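Side-chain contacts in malate synthase (Haloferax volcanii, PDB 3OYZ), which catalyses the magnesium-dependent condensation of acetyl-CoA with glyoxylate and the hydrolysis of the malyl-CoA intermediate, giving (S)-malate and CoA in the glyoxylate cycle: residues H214-G219 with C225-G230; L164-L169 with F184-G189. All coordinates share one frame; numbering follows the deposited sequence.

Contact 1: H214-G219 with C225-G230; sequences HNTSRG and CVAVDG. With K (potassium ion), chain F.
The methyl of Ala-227 points from its strand into the flank of the helix, where its CB lies 3.7 Å from Ser-217 CA and 3.8 Å from Thr-216 O. From the Thr-216 side chain the methyl is nearest, CG2 standing 4.2 Å from Ala-227 CB. No hydrogen bond crosses; a single methyl on the strand side lets the backbones come close, with the CA atoms of Ser-217 and Ala-227 5.2 Å apart. Beyond the methyl, Ser-217 grips a potassium ion twice, through OG at 2.7 Å and its own O at 3.1 Å. With OG anti to the backbone N (chi1 173°) it lies beside the carbonyl carbon, which lets both oxygens face the ion; Gly-252 O, Ser-221 OG and Met-197 O of a second subunit also bind it. OG is also hydrogen-bonded to Lys-251 O. In the TIM barrel, helix 210-223 is an outer helix leading directly into strand 226-229, whose outward face it covers here. The Thr-216 hydroxyl is held by Leu-212 O one turn back and by Asp-188 OD1 on the adjacent strand. At the strand's end, Asp-229 OD1 takes the N-H of Gly-230 from above the carboxylate plane, and OD2 forms a salt bridge with Arg-244. On the helix's far side, Arg-218 forms a salt bridge with Glu-163 of the second subunit.

Contact 2: L164-L169 with F184-G189; sequences LAMGDL and FLLVDG. With PYR (pyruvic acid), chain C.
Met-166 and Leu-186 reach toward each other and run alongside in opposite directions, so that the thioether sulfur comes against a leucine methyl: Met-166 SD lies 4.0 Å from Leu-186 CD1. Met-166 is extended as far as its sulfur (chi2 -179°) and bends only at the last bond (chi3 -79°), which sends CE aside to helix 210-223, where it meets Thr-216. Leu-169 adds a looser apolar touch, its CD2 standing 4.3 Å from the same Leu-186 CD1. That one methyl therefore receives both side chains from segment 164-169, and no hydrogen bond crosses between the segments. Trp-130 of helix 127-143 packs on Met-166 and Leu-169, while Val-155 of the neighbouring strand touches Leu-186.

The strand belongs to the parallel sheet of the TIM barrel. Backbone hydrogen bonds tie Leu-185 to Val-155 on one neighbour and Leu-186 to Val-226 and Val-228 on the other, and Leu-186 points outward to the turn that joins helices 160-165 and 169-174. Within that turn Gly-167 N bonds to Leu-164 O at 3.0 Å, and helix 169-174 starts directly afterwards.

Within these two segments the ligand is met just past the strand's C-terminal end, at Gly-189. This glycine is the N-cap residue of helix 190-197, and Gly-189 C comes within 3.0 Å of pyruvate OXT. Pyruvate is hydrogen-bonded to Val-191 N and Asp-192 N in the first turn of that helix and to Arg-84 NH1; Asp-192 and Glu-158 bind the magnesium ion.

Overall arrangement
Contact 2 closes before contact 1 opens along the chain, yet their centres lie only about 7 Å apart. Strands 183-188 and 226-229 are parallel neighbours in the barrel sheet; among the bonds joining them is a probable one from Asp-188 N to Val-228 O, 2.9 Å. The outer layer is continuous as well: helix 210-223, which comes after strand 183-188 and the short helix 190-197, packs on Met-166. Together the contacts cover two adjacent strands from outside. One strand ends beside pyruvate, whereas potassium lies in the outer layer with a ligand from a second subunit; the region thus lies between pyruvate pocket and subunit contact, the Thr-216 side chain about 12 Å from pyruvate.

Contact 1: H214-G219 with C225-G230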
ATOM      1  N   HIS A 214       4.123  -1.572  -5.767  1.00 28.53           N
ATOM      2  CA  HIS A 214       4.093  -0.154  -5.474  1.00 29.11           C
ATOM      3  C   HIS A 214       5.313   0.314  -4.665  1.00 28.13           C
ATOM      4  O   HIS A 214       6.005   1.270  -5.052  1.00 26.37           O
ATOM      5  CB  HIS A 214       2.819   0.318  -4.762  1.00 28.22           C
ATOM      6  CG  HIS A 214       2.854   1.774  -4.398  1.00 31.20           C
ATOM      7  ND1 HIS A 214       2.427   2.768  -5.269  1.00 31.77           N
ATOM      8  CD2 HIS A 214       3.311   2.411  -3.297  1.00 29.75           C
ATOM      9  CE1 HIS A 214       2.525   3.941  -4.663  1.00 32.83           C
ATOM     10  NE2 HIS A 214       3.097   3.762  -3.484  1.00 33.69           N
ATOM     11  N   ASN A 215       5.558  -0.344  -3.548  1.00 27.99           N
ATOM     12  CA  ASN A 215       6.715   0.002  -2.688  1.00 28.28           C
ATOM     13  C   ASN A 215       8.098  -0.185  -3.298  1.00 24.45           C
ATOM     14  O   ASN A 215       8.982   0.620  -2.998  1.00 27.79           O
ATOM     15  CB  ASN A 215       6.605  -0.780  -1.378  1.00 29.26           C
ATOM     16  CG  ASN A 215       5.316  -0.415  -0.610  1.00 31.30           C
ATOM     17  OD1 ASN A 215       4.617   0.576  -0.919  1.00 27.10           O
ATOM     18  ND2 ASN A 215       4.886  -1.341   0.220  1.00 28.28           N
ATOM     19  N   THR A 216       8.243  -1.164  -4.211  1.00 25.58           N
ATOM     20  CA  THR A 216       9.547  -1.417  -4.851  1.00 27.54           C
ATOM     21  C   THR A 216       9.729  -0.354  -5.943  1.00 27.11           C
ATOM     22  O   THR A 216      10.754   0.270  -6.045  1.00 28.43           O
ATOM     23  CB  THR A 216       9.508  -2.775  -5.501  1.00 26.43           C
ATOM     24  OG1 THR A 216       9.228  -3.691  -4.417  1.00 31.23           O
ATOM     25  CG2 THR A 216      10.943  -3.058  -6.166  1.00 24.31           C
ATOM     26  N   SER A 217       8.647  -0.031  -6.639  1.00 27.98           N
ATOM     27  CA  SER A 217       8.709   1.113  -7.561  1.00 29.69           C
ATOM     28  C   SER A 217       9.022   2.464  -6.919  1.00 29.18           C
ATOM     29  O   SER A 217       9.903   3.203  -7.390  1.00 28.63           O
ATOM     30  CB  SER A 217       7.429   1.152  -8.422  1.00 30.82           C
ATOM     31  OG  SER A 217       7.485   2.385  -9.185  1.00 34.58           O
ATOM     32  N   ARG A 218       8.369   2.795  -5.784  1.00 26.80           N
ATOM     33  CA  ARG A 218       8.667   3.955  -4.960  1.00 26.14           C
ATOM     34  C   ARG A 218      10.076   3.950  -4.445  1.00 25.67           C
ATOM     35  O   ARG A 218      10.801   4.955  -4.554  1.00 27.09           O
ATOM     36  CB  ARG A 218       7.652   3.969  -3.765  1.00 22.55           C
ATOM     37  CG  ARG A 218       7.988   5.014  -2.719  1.00 29.20           C
ATOM     38  CD  ARG A 218       6.887   4.808  -1.688  1.00 27.85           C
ATOM     39  NE  ARG A 218       7.225   3.663  -0.845  1.00 27.43           N
ATOM     40  CZ  ARG A 218       6.477   3.191   0.145  1.00 32.70           C
ATOM     41  NH1 ARG A 218       5.326   3.771   0.453  1.00 26.97           N
ATOM     42  NH2 ARG A 218       6.992   2.246   0.921  1.00 28.52           N
ATOM     43  N   GLY A 219      10.511   2.791  -3.970  1.00 25.39           N
ATOM     44  CA  GLY A 219      11.839   2.735  -3.380  1.00 26.62           C
ATOM     45  C   GLY A 219      12.892   3.049  -4.462  1.00 29.53           C
ATOM     46  O   GLY A 219      13.894   3.732  -4.191  1.00 25.69           O
ATOM     47  N   CYS A 225      17.366   3.880  -8.251  1.00 30.78           N
ATOM     48  CA  CYS A 225      17.546   2.467  -8.655  1.00 32.48           C
ATOM     49  C   CYS A 225      16.497   2.208  -9.733  1.00 30.46           C
ATOM     50  O   CYS A 225      15.747   3.136 -10.060  1.00 31.34           O
ATOM     51  CB  CYS A 225      17.379   1.518  -7.452  1.00 30.96           C
ATOM     52  SG  CYS A 225      18.730   1.697  -6.310  1.00 35.57           S
ATOM     53  N   VAL A 226      16.408   0.999 -10.265  1.00 29.70           N
ATOM     54  CA  VAL A 226      15.383   0.684 -11.266  1.00 29.16           C
ATOM     55  C   VAL A 226      14.580  -0.485 -10.734  1.00 29.46           C
ATOM     56  O   VAL A 226      15.233  -1.459 -10.344  1.00 30.91           O
ATOM     57  CB  VAL A 226      16.098   0.248 -12.555  1.00 29.97           C
ATOM     58  CG1 VAL A 226      15.051  -0.210 -13.632  1.00 28.17           C
ATOM     59  CG2 VAL A 226      16.875   1.441 -13.009  1.00 31.18           C
ATOM     60  N   ALA A 227      13.243  -0.429 -10.801  1.00 27.86           N
ATOM     61  CA  ALA A 227      12.349  -1.425 -10.198  1.00 27.46           C
ATOM     62  C   ALA A 227      12.002  -2.449 -11.285  1.00 30.53           C
ATOM     63  O   ALA A 227      11.711  -2.023 -12.400  1.00 32.60           O
ATOM     64  CB  ALA A 227      11.028  -0.779  -9.721  1.00 26.12           C
ATOM     65  N   VAL A 228      12.026  -3.748 -10.983  1.00 29.92           N
ATOM     66  CA  VAL A 228      11.701  -4.865 -11.882  1.00 30.54           C
ATOM     67  C   VAL A 228      10.770  -5.781 -11.101  1.00 28.64           C
ATOM     68  O   VAL A 228      11.013  -6.124  -9.957  1.00 29.24           O
ATOM     69  CB  VAL A 228      13.019  -5.686 -12.245  1.00 31.78           C
ATOM     70  CG1 VAL A 228      12.766  -6.925 -13.128  1.00 33.00           C
ATOM     71  CG2 VAL A 228      14.096  -4.752 -12.859  1.00 30.91           C
ATOM     72  N   ASP A 229       9.713  -6.280 -11.726  1.00 27.69           N
ATOM     73  CA  ASP A 229       8.846  -7.301 -11.170  1.00 27.99           C
ATOM     74  C   ASP A 229       9.437  -8.719 -11.216  1.00 31.51           C
ATOM     75  O   ASP A 229      10.366  -9.015 -12.018  1.00 33.95           O
ATOM     76  CB  ASP A 229       7.442  -7.222 -11.783  1.00 29.90           C
ATOM     77  CG  ASP A 229       6.386  -7.905 -10.895  1.00 31.99           C
ATOM     78  OD1 ASP A 229       6.592  -8.060  -9.666  1.00 37.55           O
ATOM     79  OD2 ASP A 229       5.328  -8.305 -11.411  1.00 39.81           O
ATOM     80  N   GLY A 230       8.820  -9.596 -10.416  1.00 31.01           N
ATOM     81  CA  GLY A 230       9.322 -10.928 -10.168  1.00 33.76           C
ATOM     82  C   GLY A 230       8.718 -11.855 -11.211  1.00 36.61           C
ATOM     83  O   GLY A 230       8.061 -11.393 -12.144  1.00 36.01           O
TER
HETATM   84  K     K F 602       9.575   3.567 -10.438  1.00 37.10           K

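Contact 2: L164-L169 with F184-G189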
ATOM      1  N   LEU A 164      10.612  -3.275   3.881  1.00 28.14           N
ATOM      2  CA  LEU A 164      10.786  -2.096   4.789  1.00 27.33           C
ATOM      3  C   LEU A 164      12.150  -1.405   4.635  1.00 30.11           C
ATOM      4  O   LEU A 164      12.228  -0.154   4.719  1.00 28.89           O
ATOM      5  CB  LEU A 164      10.632  -2.548   6.257  1.00 27.67           C
ATOM      6  CG  LEU A 164       9.188  -2.959   6.611  1.00 26.52           C
ATOM      7  CD1 LEU A 164       9.071  -3.662   7.964  1.00 28.90           C
ATOM      8  CD2 LEU A 164       8.234  -1.769   6.527  1.00 26.73           C
ATOM      9  N   ALA A 165      13.199  -2.198   4.341  1.00 26.95           N
ATOM     10  CA  ALA A 165      14.539  -1.587   4.235  1.00 27.75           C
ATOM     11  C   ALA A 165      14.600  -0.606   3.061  1.00 29.49           C
ATOM     12  O   ALA A 165      15.447   0.298   3.031  1.00 31.25           O
ATOM     13  CB  ALA A 165      15.688  -2.627   4.048  1.00 27.87           C
ATOM     14  N   MET A 166      13.662  -0.647   2.128  1.00 30.15           N
ATOM     15  CA  MET A 166      13.776   0.290   0.971  1.00 33.10           C
ATOM     16  C   MET A 166      13.388   1.706   1.424  1.00 36.01           C
ATOM     17  O   MET A 166      13.794   2.678   0.765  1.00 37.24           O
ATOM     18  CB  MET A 166      12.896  -0.125  -0.223  1.00 33.54           C
ATOM     19  CG  MET A 166      13.326  -1.382  -0.911  1.00 33.58           C
ATOM     20  SD  MET A 166      12.244  -1.744  -2.318  1.00 36.68           S
ATOM     21  CE  MET A 166      10.798  -2.467  -1.563  1.00 34.76           C
ATOM     22  N   GLY A 167      12.721   1.841   2.579  1.00 37.54           N
ATOM     23  CA  GLY A 167      12.231   3.151   3.083  1.00 36.38           C
ATOM     24  C   GLY A 167      13.331   4.183   3.362  1.00 40.65           C
ATOM     25  O   GLY A 167      13.102   5.399   3.236  1.00 40.99           O
ATOM     26  N   ASP A 168      14.538   3.771   3.764  1.00 35.05           N
ATOM     27  CA  ASP A 168      15.520   4.767   4.151  1.00 38.25           C
ATOM     28  C   ASP A 168      16.831   4.657   3.312  1.00 35.45           C
ATOM     29  O   ASP A 168      17.923   5.038   3.764  1.00 35.78           O
ATOM     30  CB  ASP A 168      15.779   4.685   5.663  1.00 40.98           C
ATOM     31  CG  ASP A 168      16.467   5.930   6.225  1.00 48.01           C
ATOM     32  OD1 ASP A 168      16.233   7.047   5.689  1.00 51.03           O
ATOM     33  OD2 ASP A 168      17.302   5.774   7.146  1.00 54.74           O
ATOM     34  N   LEU A 169      16.716   4.138   2.091  1.00 33.18           N
ATOM     35  CA  LEU A 169      17.865   3.732   1.336  1.00 32.20           C
ATOM     36  C   LEU A 169      18.647   4.948   0.955  1.00 32.80           C
ATOM     37  O   LEU A 169      19.878   4.920   0.998  1.00 29.79           O
ATOM     38  CB  LEU A 169      17.365   3.027   0.062  1.00 32.24           C
ATOM     39  CG  LEU A 169      18.107   2.060  -0.820  1.00 39.12           C
ATOM     40  CD1 LEU A 169      18.934   1.189   0.090  1.00 33.86           C
ATOM     41  CD2 LEU A 169      17.073   1.263  -1.620  1.00 34.06           C
ATOM     42  N   PHE A 184      21.755  -1.109  -8.152  1.00 28.28           N
ATOM     43  CA  PHE A 184      21.259  -0.978  -9.539  1.00 32.27           C
ATOM     44  C   PHE A 184      19.792  -1.387  -9.552  1.00 28.48           C
ATOM     45  O   PHE A 184      18.945  -0.511  -9.606  1.00 32.84           O
ATOM     46  CB  PHE A 184      22.126  -1.811 -10.510  1.00 30.36           C
ATOM     47  CG  PHE A 184      21.632  -1.775 -11.949  1.00 34.37           C
ATOM     48  CD1 PHE A 184      20.996  -0.645 -12.450  1.00 35.33           C
ATOM     49  CD2 PHE A 184      21.773  -2.898 -12.781  1.00 35.95           C
ATOM     50  CE1 PHE A 184      20.447  -0.583 -13.761  1.00 33.48           C
ATOM     51  CE2 PHE A 184      21.242  -2.862 -14.107  1.00 35.43           C
ATOM     52  CZ  PHE A 184      20.594  -1.727 -14.583  1.00 32.98           C
ATOM     53  N   LEU A 185      19.461  -2.667  -9.498  1.00 28.36           N
ATOM     54  CA  LEU A 185      18.047  -2.996  -9.634  1.00 28.71           C
ATOM     55  C   LEU A 185      17.509  -3.448  -8.256  1.00 27.93           C
ATOM     56  O   LEU A 185      18.207  -4.131  -7.451  1.00 30.48           O
ATOM     57  CB  LEU A 185      17.803  -4.215 -10.566  1.00 29.21           C
ATOM     58  CG  LEU A 185      18.481  -4.065 -11.947  1.00 32.35           C
ATOM     59  CD1 LEU A 185      18.352  -5.383 -12.699  1.00 27.85           C
ATOM     60  CD2 LEU A 185      17.636  -3.042 -12.685  1.00 33.57           C
ATOM     61  N   LEU A 186      16.242  -3.103  -8.060  1.00 26.59           N
ATOM     62  CA  LEU A 186      15.500  -3.633  -6.918  1.00 28.98           C
ATOM     63  C   LEU A 186      14.457  -4.504  -7.567  1.00 28.47           C
ATOM     64  O   LEU A 186      13.573  -4.003  -8.293  1.00 29.31           O
ATOM     65  CB  LEU A 186      14.779  -2.496  -6.161  1.00 26.83           C
ATOM     66  CG  LEU A 186      15.744  -1.380  -5.711  1.00 25.90           C
ATOM     67  CD1 LEU A 186      14.850  -0.253  -4.998  1.00 28.97           C
ATOM     68  CD2 LEU A 186      16.888  -2.015  -4.848  1.00 31.95           C
ATOM     69  N   VAL A 187      14.520  -5.801  -7.273  1.00 28.48           N
ATOM     70  CA  VAL A 187      13.714  -6.713  -8.088  1.00 28.62           C
ATOM     71  C   VAL A 187      12.796  -7.484  -7.186  1.00 29.50           C
ATOM     72  O   VAL A 187      13.283  -8.089  -6.277  1.00 30.09           O
ATOM     73  CB  VAL A 187      14.614  -7.770  -8.830  1.00 30.30           C
ATOM     74  CG1 VAL A 187      13.797  -8.658  -9.748  1.00 27.80           C
ATOM     75  CG2 VAL A 187      15.719  -7.081  -9.610  1.00 25.52           C
ATOM     76  N   ASP A 188      11.478  -7.492  -7.387  1.00 29.78           N
ATOM     77  CA  ASP A 188      10.628  -8.297  -6.520  1.00 30.66           C
ATOM     78  C   ASP A 188      10.795  -9.797  -6.747  1.00 34.34           C
ATOM     79  O   ASP A 188      10.915 -10.223  -7.905  1.00 33.52           O
ATOM     80  CB  ASP A 188       9.168  -7.932  -6.726  1.00 28.03           C
ATOM     81  CG  ASP A 188       8.865  -6.569  -6.129  1.00 34.78           C
ATOM     82  OD1 ASP A 188       9.608  -6.246  -5.183  1.00 30.22           O
ATOM     83  OD2 ASP A 188       8.008  -5.838  -6.608  1.00 29.84           O
ATOM     84  N   GLY A 189      10.732 -10.555  -5.655  1.00 32.62           N
ATOM     85  CA  GLY A 189      10.727 -11.993  -5.741  1.00 33.62           C
ATOM     86  C   GLY A 189       9.450 -12.522  -5.139  1.00 31.59           C
ATOM     87  O   GLY A 189       9.460 -12.982  -4.023  1.00 33.78           O
TER
HETATM   88  C   PYR C 435      11.412 -15.545  -6.059  1.00 38.18           C
HETATM   89  O   PYR C 435      11.647 -15.961  -4.874  1.00 39.37           O
HETATM   90  OXT PYR C 435      10.258 -15.129  -6.440  1.00 34.51           O
HETATM   91  CA  PYR C 435      12.513 -15.420  -6.907  1.00 48.55           C
HETATM   92  O3  PYR C 435      13.708 -15.718  -6.478  1.00 46.92           O
HETATM   93  CB  PYR C 435      12.342 -14.868  -8.273  1.00 49.87           C